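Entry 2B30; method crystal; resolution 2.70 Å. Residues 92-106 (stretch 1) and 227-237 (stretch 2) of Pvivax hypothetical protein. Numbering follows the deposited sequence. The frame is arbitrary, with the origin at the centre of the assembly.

Stretch 1 92-106: MPGVYINGTIVYDQI
Stretch 2 (227-237) TGINYLLKHYN

Leu232 lies at the apolar centre of this contact, on a helix that enters from earlier in the chain, runs to 235 and packs along a β-hairpin whose strands are 94-96 and 101-103. The helix axis runs nearly along the strands, at 23° to the direction of 101-103 (closest approach 8.5 Å) and at 161° to that of 94-96 (8.3 Å). Leu232, with chi1 m and chi2 t, points its CA-to-CB bond toward the hairpin and loses more surface to it than any other residue of the helix stretch. The branched end of Leu232 meets both strands: its CD1 is 4.1 Å from Val95 CG2, its CG is 4.1 Å from Val102 CG1, and its CD2 is 3.9 Å from Pro93 CB and 3.7 Å from the carbonyl O of Tyr103. Pro93, which follows a cis peptide bond, offers a compact apolar ring here.

Val95 and Val102, both with chi1 t, are the inward-facing residues of the two strands. Short, β-branched side chains suit extended backbone and give a low apolar surface on which the helix can rest. Val95 CG2 lies 3.9 Å from Ile229 CG1, although the CA-to-CB bond of Ile229 (chi1 m, chi2 t) points away from the hairpin; Val102 CG1 reaches Tyr231 CB at 4.4 Å. Alternation along the second strand turns Ile101 and Tyr103 away. The hairpin is held by backbone hydrogen bonds from Gly94 N to Tyr103 O and from Tyr103 N to Gly94 O, each 2.9 Å, and from Tyr96 N to Ile101 O, 2.7 Å.

Toward the start of the helix stretch the backbones come very close, with Gly99 CA and Gly228 CA 4.1 Å apart. Glycine fits both positions. A CB on Gly228 would lie 2.8 Å from Gly99 CA, a clash, and 3.2 Å from Val95 CG1. Gly99, at phi/psi 94/2, has a conformation that itself calls for glycine, since a CB would be jammed against the preceding carbonyl oxygen. The turn leading to it has Ile97 and Asn98 at positive phi (53/52 and 53/36), and Thr100 OG1 (chi1 p) donates to Ile97 O at 2.6 Å. Water 1 bridges the stretches, donating to Gly99 O at 3.0 Å and hydrogen-bonding Thr227 OG1 at 2.7 Å.

At the other end, beyond Leu232, the contact becomes polar. The CA-to-CB bond of Asp104 (chi1 p) points toward the helix; Asp104 CA is 6.9 Å from Leu232 CA, and Asp104 OD2 lies 3.3 Å from His235 NE2; His235 has chi1 t. Tyr236, at -112/12, is the first residue to leave helical geometry. With chi1 m and chi2 -72°, its long side chain carries OH back to the hairpin strand's continuation, where Gln105 N donates to Tyr236 OH at 2.9 Å with an angle of 157°. The amide sits at the ring edge, near its plane, as suits a phenolic acceptor. Asp104 CB packs 3.5 Å from Tyr236 OH, while the exposed Gln105 brings its CB within 3.1 Å of that same OH.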

ATOM      1  N   MET A  92     -21.317  10.093   0.257  1.00 41.55           N
ATOM      2  CA  MET A  92     -20.808   9.966   1.610  1.00 42.02           C
ATOM      3  C   MET A  92     -21.248   8.645   2.224  1.00 40.70           C
ATOM      4  O   MET A  92     -22.436   8.380   2.334  1.00 42.72           O
ATOM      5  CB  MET A  92     -21.326  11.106   2.454  1.00 42.23           C
ATOM      6  CG  MET A  92     -21.015  12.457   1.893  1.00 43.71           C
ATOM      7  SD  MET A  92     -21.720  13.677   2.973  1.00 47.03           S
ATOM      8  CE  MET A  92     -23.476  13.491   2.640  1.00 42.07           C
ATOM      9  N   PRO A  93     -20.294   7.812   2.638  1.00 39.97           N
ATOM     10  CA  PRO A  93     -18.846   8.046   2.665  1.00 39.19           C
ATOM     11  C   PRO A  93     -18.204   8.000   1.275  1.00 38.30           C
ATOM     12  O   PRO A  93     -18.849   7.604   0.296  1.00 36.44           O
ATOM     13  CB  PRO A  93     -18.335   6.892   3.521  1.00 39.51           C
ATOM     14  CG  PRO A  93     -19.316   5.783   3.249  1.00 40.55           C
ATOM     15  CD  PRO A  93     -20.645   6.458   3.101  1.00 39.38           C
ATOM     16  N   GLY A  94     -16.943   8.407   1.192  1.00 37.40           N
ATOM     17  CA  GLY A  94     -16.249   8.377  -0.080  1.00 36.84           C
ATOM     18  C   GLY A  94     -14.747   8.559  -0.019  1.00 35.49           C
ATOM     19  O   GLY A  94     -14.228   9.244   0.854  1.00 31.91           O
ATOM     20  N   VAL A  95     -14.068   7.922  -0.973  1.00 34.73           N
ATOM     21  CA  VAL A  95     -12.636   8.060  -1.178  1.00 32.90           C
ATOM     22  C   VAL A  95     -12.441   8.747  -2.527  1.00 32.79           C
ATOM     23  O   VAL A  95     -12.748   8.178  -3.580  1.00 32.41           O
ATOM     24  CB  VAL A  95     -11.948   6.681  -1.190  1.00 31.65           C
ATOM     25  CG1 VAL A  95     -10.479   6.818  -1.519  1.00 30.42           C
ATOM     26  CG2 VAL A  95     -12.137   5.989   0.148  1.00 30.83           C
ATOM     27  N   TYR A  96     -11.934   9.971  -2.489  1.00 30.88           N
ATOM     28  CA  TYR A  96     -11.847  10.785  -3.676  1.00 31.32           C
ATOM     29  C   TYR A  96     -10.419  11.215  -3.922  1.00 32.60           C
ATOM     30  O   TYR A  96      -9.598  11.193  -3.007  1.00 35.09           O
ATOM     31  CB  TYR A  96     -12.753  11.988  -3.516  1.00 30.97           C
ATOM     32  CG  TYR A  96     -14.185  11.587  -3.317  1.00 32.79           C
ATOM     33  CD1 TYR A  96     -14.909  11.046  -4.361  1.00 35.53           C
ATOM     34  CD2 TYR A  96     -14.819  11.722  -2.077  1.00 35.66           C
ATOM     35  CE1 TYR A  96     -16.229  10.668  -4.198  1.00 34.16           C
ATOM     36  CE2 TYR A  96     -16.148  11.339  -1.905  1.00 32.35           C
ATOM     37  CZ  TYR A  96     -16.837  10.816  -2.977  1.00 31.00           C
ATOM     38  OH  TYR A  96     -18.134  10.429  -2.858  1.00 31.80           O
ATOM     39  N   ILE A  97     -10.129  11.583  -5.171  1.00 32.34           N
ATOM     40  CA  ILE A  97      -8.810  12.070  -5.561  1.00 33.70           C
ATOM     41  C   ILE A  97      -7.730  11.076  -5.138  1.00 32.43           C
ATOM     42  O   ILE A  97      -6.758  11.426  -4.471  1.00 30.12           O
ATOM     43  CB  ILE A  97      -8.514  13.491  -4.996  1.00 34.36           C
ATOM     44  CG1 ILE A  97      -9.714  14.421  -5.238  1.00 35.36           C
ATOM     45  CG2 ILE A  97      -7.230  14.078  -5.641  1.00 32.70           C
ATOM     46  CD1 ILE A  97      -9.375  15.909  -5.099  1.00 36.44           C
ATOM     47  N   ASN A  98      -7.947   9.826  -5.527  1.00 32.24           N
ATOM     48  CA  ASN A  98      -7.001   8.745  -5.314  1.00 32.99           C
ATOM     49  C   ASN A  98      -6.555   8.588  -3.869  1.00 32.52           C
ATOM     50  O   ASN A  98      -5.404   8.230  -3.590  1.00 32.23           O
ATOM     51  CB  ASN A  98      -5.816   8.878  -6.286  1.00 33.24           C
ATOM     52  CG  ASN A  98      -6.209   8.516  -7.705  1.00 32.19           C
ATOM     53  OD1 ASN A  98      -7.246   7.873  -7.910  1.00 28.05           O
ATOM     54  ND2 ASN A  98      -5.390   8.908  -8.685  1.00 27.66           N
ATOM     55  N   GLY A  99      -7.485   8.835  -2.952  1.00 30.33           N
ATOM     56  CA  GLY A  99      -7.246   8.564  -1.544  1.00 30.23           C
ATOM     57  C   GLY A  99      -6.734   9.724  -0.727  1.00 29.83           C
ATOM     58  O   GLY A  99      -6.497   9.560   0.473  1.00 27.09           O
ATOM     59  N   THR A 100      -6.593  10.888  -1.360  1.00 29.82           N
ATOM     60  CA  THR A 100      -6.117  12.088  -0.679  1.00 31.43           C
ATOM     61  C   THR A 100      -7.270  12.902  -0.058  1.00 32.45           C
ATOM     62  O   THR A 100      -7.037  13.776   0.788  1.00 33.89           O
ATOM     63  CB  THR A 100      -5.271  12.966  -1.626  1.00 30.90           C
ATOM     64  OG1 THR A 100      -6.025  13.282  -2.797  1.00 34.29           O
ATOM     65  CG2 THR A 100      -4.021  12.231  -2.049  1.00 30.48           C
ATOM     66  N   ILE A 101      -8.507  12.612  -0.457  1.00 31.49           N
ATOM     67  CA  ILE A 101      -9.672  13.194   0.212  1.00 33.98           C
ATOM     68  C   ILE A 101     -10.660  12.094   0.590  1.00 34.30           C
ATOM     69  O   ILE A 101     -11.067  11.309  -0.260  1.00 35.65           O
ATOM     70  CB  ILE A 101     -10.387  14.276  -0.646  1.00 32.25           C
ATOM     71  CG1 ILE A 101      -9.455  15.450  -0.887  1.00 34.46           C
ATOM     72  CG2 ILE A 101     -11.656  14.794   0.062  1.00 30.70           C
ATOM     73  CD1 ILE A 101      -9.995  16.469  -1.875  1.00 36.65           C
ATOM     74  N   VAL A 102     -11.057  12.064   1.862  1.00 35.45           N
ATOM     75  CA  VAL A 102     -11.951  11.022   2.373  1.00 35.53           C
ATOM     76  C   VAL A 102     -13.046  11.616   3.257  1.00 34.48           C
ATOM     77  O   VAL A 102     -12.749  12.385   4.172  1.00 36.19           O
ATOM     78  CB  VAL A 102     -11.171   9.978   3.199  1.00 35.24           C
ATOM     79  CG1 VAL A 102     -12.099   8.872   3.673  1.00 37.20           C
ATOM     80  CG2 VAL A 102     -10.026   9.404   2.391  1.00 34.34           C
ATOM     81  N   TYR A 103     -14.298  11.256   2.980  1.00 32.40           N
ATOM     82  CA  TYR A 103     -15.439  11.703   3.777  1.00 32.98           C
ATOM     83  C   TYR A 103     -16.109  10.527   4.464  1.00 32.56           C
ATOM     84  O   TYR A 103     -16.277   9.461   3.856  1.00 32.26           O
ATOM     85  CB  TYR A 103     -16.469  12.402   2.902  1.00 33.28           C
ATOM     86  CG  TYR A 103     -15.957  13.661   2.259  1.00 35.03           C
ATOM     87  CD1 TYR A 103     -15.647  14.779   3.017  1.00 37.29           C
ATOM     88  CD2 TYR A 103     -15.792  13.740   0.886  1.00 39.10           C
ATOM     89  CE1 TYR A 103     -15.173  15.939   2.419  1.00 37.64           C
ATOM     90  CE2 TYR A 103     -15.321  14.898   0.281  1.00 38.82           C
ATOM     91  CZ  TYR A 103     -15.020  15.983   1.050  1.00 35.72           C
ATOM     92  OH  TYR A 103     -14.554  17.107   0.445  1.00 37.73           O
ATOM     93  N   ASP A 104     -16.493  10.707   5.726  1.00 31.40           N
ATOM     94  CA  ASP A 104     -17.289   9.676   6.401  1.00 32.74           C
ATOM     95  C   ASP A 104     -18.750   9.830   5.982  1.00 33.91           C
ATOM     96  O   ASP A 104     -19.090  10.754   5.232  1.00 32.91           O
ATOM     97  CB  ASP A 104     -17.084   9.652   7.938  1.00 31.64           C
ATOM     98  CG  ASP A 104     -17.710  10.843   8.679  1.00 30.66           C
ATOM     99  OD1 ASP A 104     -18.288  11.782   8.090  1.00 30.78           O
ATOM    100  OD2 ASP A 104     -17.600  10.831   9.912  1.00 28.03           O
ATOM    101  N   GLN A 105     -19.598   8.919   6.448  1.00 34.97           N
ATOM    102  CA  GLN A 105     -21.007   8.893   6.043  1.00 37.45           C
ATOM    103  C   GLN A 105     -21.735  10.228   6.304  1.00 38.91           C
ATOM    104  O   GLN A 105     -22.641  10.608   5.561  1.00 39.91           O
ATOM    105  CB  GLN A 105     -21.703   7.756   6.782  1.00 37.83           C
ATOM    106  CG  GLN A 105     -23.123   7.488   6.377  1.00 36.16           C
ATOM    107  CD  GLN A 105     -23.528   6.104   6.783  1.00 35.95           C
ATOM    108  OE1 GLN A 105     -23.308   5.695   7.924  1.00 37.89           O
ATOM    109  NE2 GLN A 105     -24.098   5.356   5.848  1.00 35.63           N
ATOM    110  N   ILE A 106     -21.317  10.931   7.351  1.00 38.28           N
ATOM    111  CA  ILE A 106     -21.933  12.191   7.763  1.00 39.32           C
ATOM    112  C   ILE A 106     -21.328  13.416   7.043  1.00 39.33           C
ATOM    113  O   ILE A 106     -21.897  14.511   7.096  1.00 40.74           O
ATOM    114  CB  ILE A 106     -21.791  12.354   9.305  1.00 39.92           C
ATOM    115  CG1 ILE A 106     -22.442  11.168  10.027  1.00 42.03           C
ATOM    116  CG2 ILE A 106     -22.415  13.617   9.777  1.00 42.21           C
ATOM    117  CD1 ILE A 106     -23.875  10.871   9.598  1.00 42.67           C
ATOM    118  N   THR A 227      -5.021   3.247   0.742  1.00 28.11           N
ATOM    119  CA  THR A 227      -4.637   3.908   1.997  1.00 25.96           C
ATOM    120  C   THR A 227      -5.729   4.827   2.479  1.00 26.43           C
ATOM    121  O   THR A 227      -5.905   4.985   3.688  1.00 27.70           O
ATOM    122  CB  THR A 227      -3.384   4.762   1.867  1.00 24.01           C
ATOM    123  OG1 THR A 227      -3.601   5.812   0.908  1.00 26.49           O
ATOM    124  CG2 THR A 227      -2.212   3.917   1.479  1.00 21.94           C
ATOM    125  N   GLY A 228      -6.435   5.447   1.533  1.00 26.16           N
ATOM    126  CA  GLY A 228      -7.611   6.269   1.843  1.00 26.30           C
ATOM    127  C   GLY A 228      -8.748   5.424   2.389  1.00 27.40           C
ATOM    128  O   GLY A 228      -9.334   5.763   3.415  1.00 25.65           O
ATOM    129  N   ILE A 229      -9.047   4.318   1.702  1.00 27.39           N
ATOM    130  CA  ILE A 229     -10.051   3.347   2.158  1.00 29.64           C
ATOM    131  C   ILE A 229      -9.836   2.897   3.602  1.00 30.27           C
ATOM    132  O   ILE A 229     -10.805   2.636   4.310  1.00 27.98           O
ATOM    133  CB  ILE A 229     -10.060   2.074   1.253  1.00 32.50           C
ATOM    134  CG1 ILE A 229     -10.878   2.313  -0.023  1.00 31.52           C
ATOM    135  CG2 ILE A 229     -10.616   0.842   1.998  1.00 32.74           C
ATOM    136  CD1 ILE A 229     -10.536   1.354  -1.155  1.00 30.08           C
ATOM    137  N   ASN A 230      -8.574   2.785   4.025  1.00 32.73           N
ATOM    138  CA  ASN A 230      -8.254   2.311   5.373  1.00 34.62           C
ATOM    139  C   ASN A 230      -8.768   3.246   6.467  1.00 35.18           C
ATOM    140  O   ASN A 230      -9.074   2.795   7.572  1.00 33.89           O
ATOM    141  CB  ASN A 230      -6.752   2.046   5.535  1.00 35.97           C
ATOM    142  CG  ASN A 230      -6.304   0.697   4.905  1.00 45.21           C
ATOM    143  OD1 ASN A 230      -7.139  -0.109   4.455  1.00 48.10           O
ATOM    144  ND2 ASN A 230      -4.976   0.456   4.877  1.00 44.60           N
ATOM    145  N   TYR A 231      -8.884   4.537   6.158  1.00 35.92           N
ATOM    146  CA  TYR A 231      -9.522   5.475   7.089  1.00 36.80           C
ATOM    147  C   TYR A 231     -10.955   5.070   7.383  1.00 36.47           C
ATOM    148  O   TYR A 231     -11.393   5.156   8.538  1.00 37.36           O
ATOM    149  CB  TYR A 231      -9.476   6.926   6.577  1.00 37.49           C
ATOM    150  CG  TYR A 231      -8.136   7.565   6.830  1.00 37.85           C
ATOM    151  CD1 TYR A 231      -7.945   8.437   7.895  1.00 33.79           C
ATOM    152  CD2 TYR A 231      -7.048   7.258   6.025  1.00 37.41           C
ATOM    153  CE1 TYR A 231      -6.713   8.990   8.139  1.00 35.15           C
ATOM    154  CE2 TYR A 231      -5.820   7.809   6.258  1.00 39.07           C
ATOM    155  CZ  TYR A 231      -5.651   8.672   7.316  1.00 38.47           C
ATOM    156  OH  TYR A 231      -4.402   9.212   7.518  1.00 41.00           O
ATOM    157  N   LEU A 232     -11.677   4.625   6.348  1.00 35.81           N
ATOM    158  CA  LEU A 232     -13.071   4.177   6.497  1.00 33.99           C
ATOM    159  C   LEU A 232     -13.163   2.858   7.254  1.00 33.84           C
ATOM    160  O   LEU A 232     -14.067   2.657   8.064  1.00 35.09           O
ATOM    161  CB  LEU A 232     -13.747   4.033   5.137  1.00 33.20           C
ATOM    162  CG  LEU A 232     -14.049   5.329   4.385  1.00 33.48           C
ATOM    163  CD1 LEU A 232     -14.767   5.012   3.071  1.00 32.79           C
ATOM    164  CD2 LEU A 232     -14.878   6.278   5.242  1.00 33.42           C
ATOM    165  N   LEU A 233     -12.213   1.967   7.005  1.00 33.70           N
ATOM    166  CA  LEU A 233     -12.164   0.699   7.732  1.00 34.44           C
ATOM    167  C   LEU A 233     -11.944   0.938   9.227  1.00 33.86           C
ATOM    168  O   LEU A 233     -12.606   0.320  10.059  1.00 30.66           O
ATOM    169  CB  LEU A 233     -11.059  -0.204   7.175  1.00 33.91           C
ATOM    170  CG  LEU A 233     -11.081  -0.467   5.667  1.00 34.37           C
ATOM    171  CD1 LEU A 233     -10.057  -1.523   5.320  1.00 34.87           C
ATOM    172  CD2 LEU A 233     -12.460  -0.868   5.170  1.00 33.94           C
ATOM    173  N   LYS A 234     -11.014   1.835   9.547  1.00 35.03           N
ATOM    174  CA  LYS A 234     -10.689   2.167  10.929  1.00 37.73           C
ATOM    175  C   LYS A 234     -11.831   2.923  11.595  1.00 37.29           C
ATOM    176  O   LYS A 234     -12.205   2.613  12.727  1.00 36.22           O
ATOM    177  CB  LYS A 234      -9.394   2.985  11.003  1.00 38.91           C
ATOM    178  CG  LYS A 234      -8.135   2.151  10.792  1.00 43.89           C
ATOM    179  CD  LYS A 234      -7.680   1.479  12.085  1.00 49.72           C
ATOM    180  CE  LYS A 234      -6.828   2.426  12.927  1.00 54.25           C
ATOM    181  NZ  LYS A 234      -6.540   1.909  14.297  1.00 54.32           N
ATOM    182  N   HIS A 235     -12.387   3.902  10.882  1.00 37.07           N
ATOM    183  CA  HIS A 235     -13.452   4.742  11.429  1.00 37.65           C
ATOM    184  C   HIS A 235     -14.691   3.915  11.809  1.00 36.46           C
ATOM    185  O   HIS A 235     -15.336   4.197  12.822  1.00 35.94           O
ATOM    186  CB  HIS A 235     -13.823   5.853  10.436  1.00 38.14           C
ATOM    187  CG  HIS A 235     -14.660   6.950  11.028  1.00 40.67           C
ATOM    188  ND1 HIS A 235     -14.156   7.876  11.915  1.00 44.39           N
ATOM    189  CD2 HIS A 235     -15.961   7.278  10.840  1.00 41.84           C
ATOM    190  CE1 HIS A 235     -15.114   8.718  12.262  1.00 45.44           C
ATOM    191  NE2 HIS A 235     -16.219   8.377  11.623  1.00 43.74           N
ATOM    192  N   TYR A 236     -14.999   2.898  11.005  1.00 32.83           N
ATOM    193  CA  TYR A 236     -16.189   2.090  11.201  1.00 32.03           C
ATOM    194  C   TYR A 236     -15.856   0.668  11.620  1.00 30.73           C
ATOM    195  O   TYR A 236     -16.712  -0.194  11.590  1.00 27.13           O
ATOM    196  CB  TYR A 236     -17.012   2.055   9.910  1.00 31.86           C
ATOM    197  CG  TYR A 236     -17.621   3.376   9.557  1.00 31.64           C
ATOM    198  CD1 TYR A 236     -18.687   3.884  10.296  1.00 32.24           C
ATOM    199  CD2 TYR A 236     -17.147   4.125   8.487  1.00 30.37           C
ATOM    200  CE1 TYR A 236     -19.262   5.106   9.978  1.00 29.05           C
ATOM    201  CE2 TYR A 236     -17.724   5.353   8.160  1.00 29.58           C
ATOM    202  CZ  TYR A 236     -18.775   5.828   8.909  1.00 29.00           C
ATOM    203  OH  TYR A 236     -19.337   7.032   8.603  1.00 33.94           O
ATOM    204  N   ASN A 237     -14.607   0.416  11.981  1.00 33.43           N
ATOM    205  CA  ASN A 237     -14.177  -0.924  12.403  1.00 35.90           C
ATOM    206  C   ASN A 237     -14.631  -2.088  11.477  1.00 35.43           C
ATOM    207  O   ASN A 237     -15.038  -3.154  11.930  1.00 34.57           O
ATOM    208  CB  ASN A 237     -14.648  -1.158  13.840  1.00 37.46           C
ATOM    209  CG  ASN A 237     -14.016  -2.380  14.468  1.00 40.70           C
ATOM    210  OD1 ASN A 237     -12.814  -2.632  14.307  1.00 39.62           O
ATOM    211  ND2 ASN A 237     -14.831  -3.164  15.178  1.00 42.58           N
TER
HETATM  212  O   HOH W   1      -4.564   8.054   2.127  1.00 26.80           O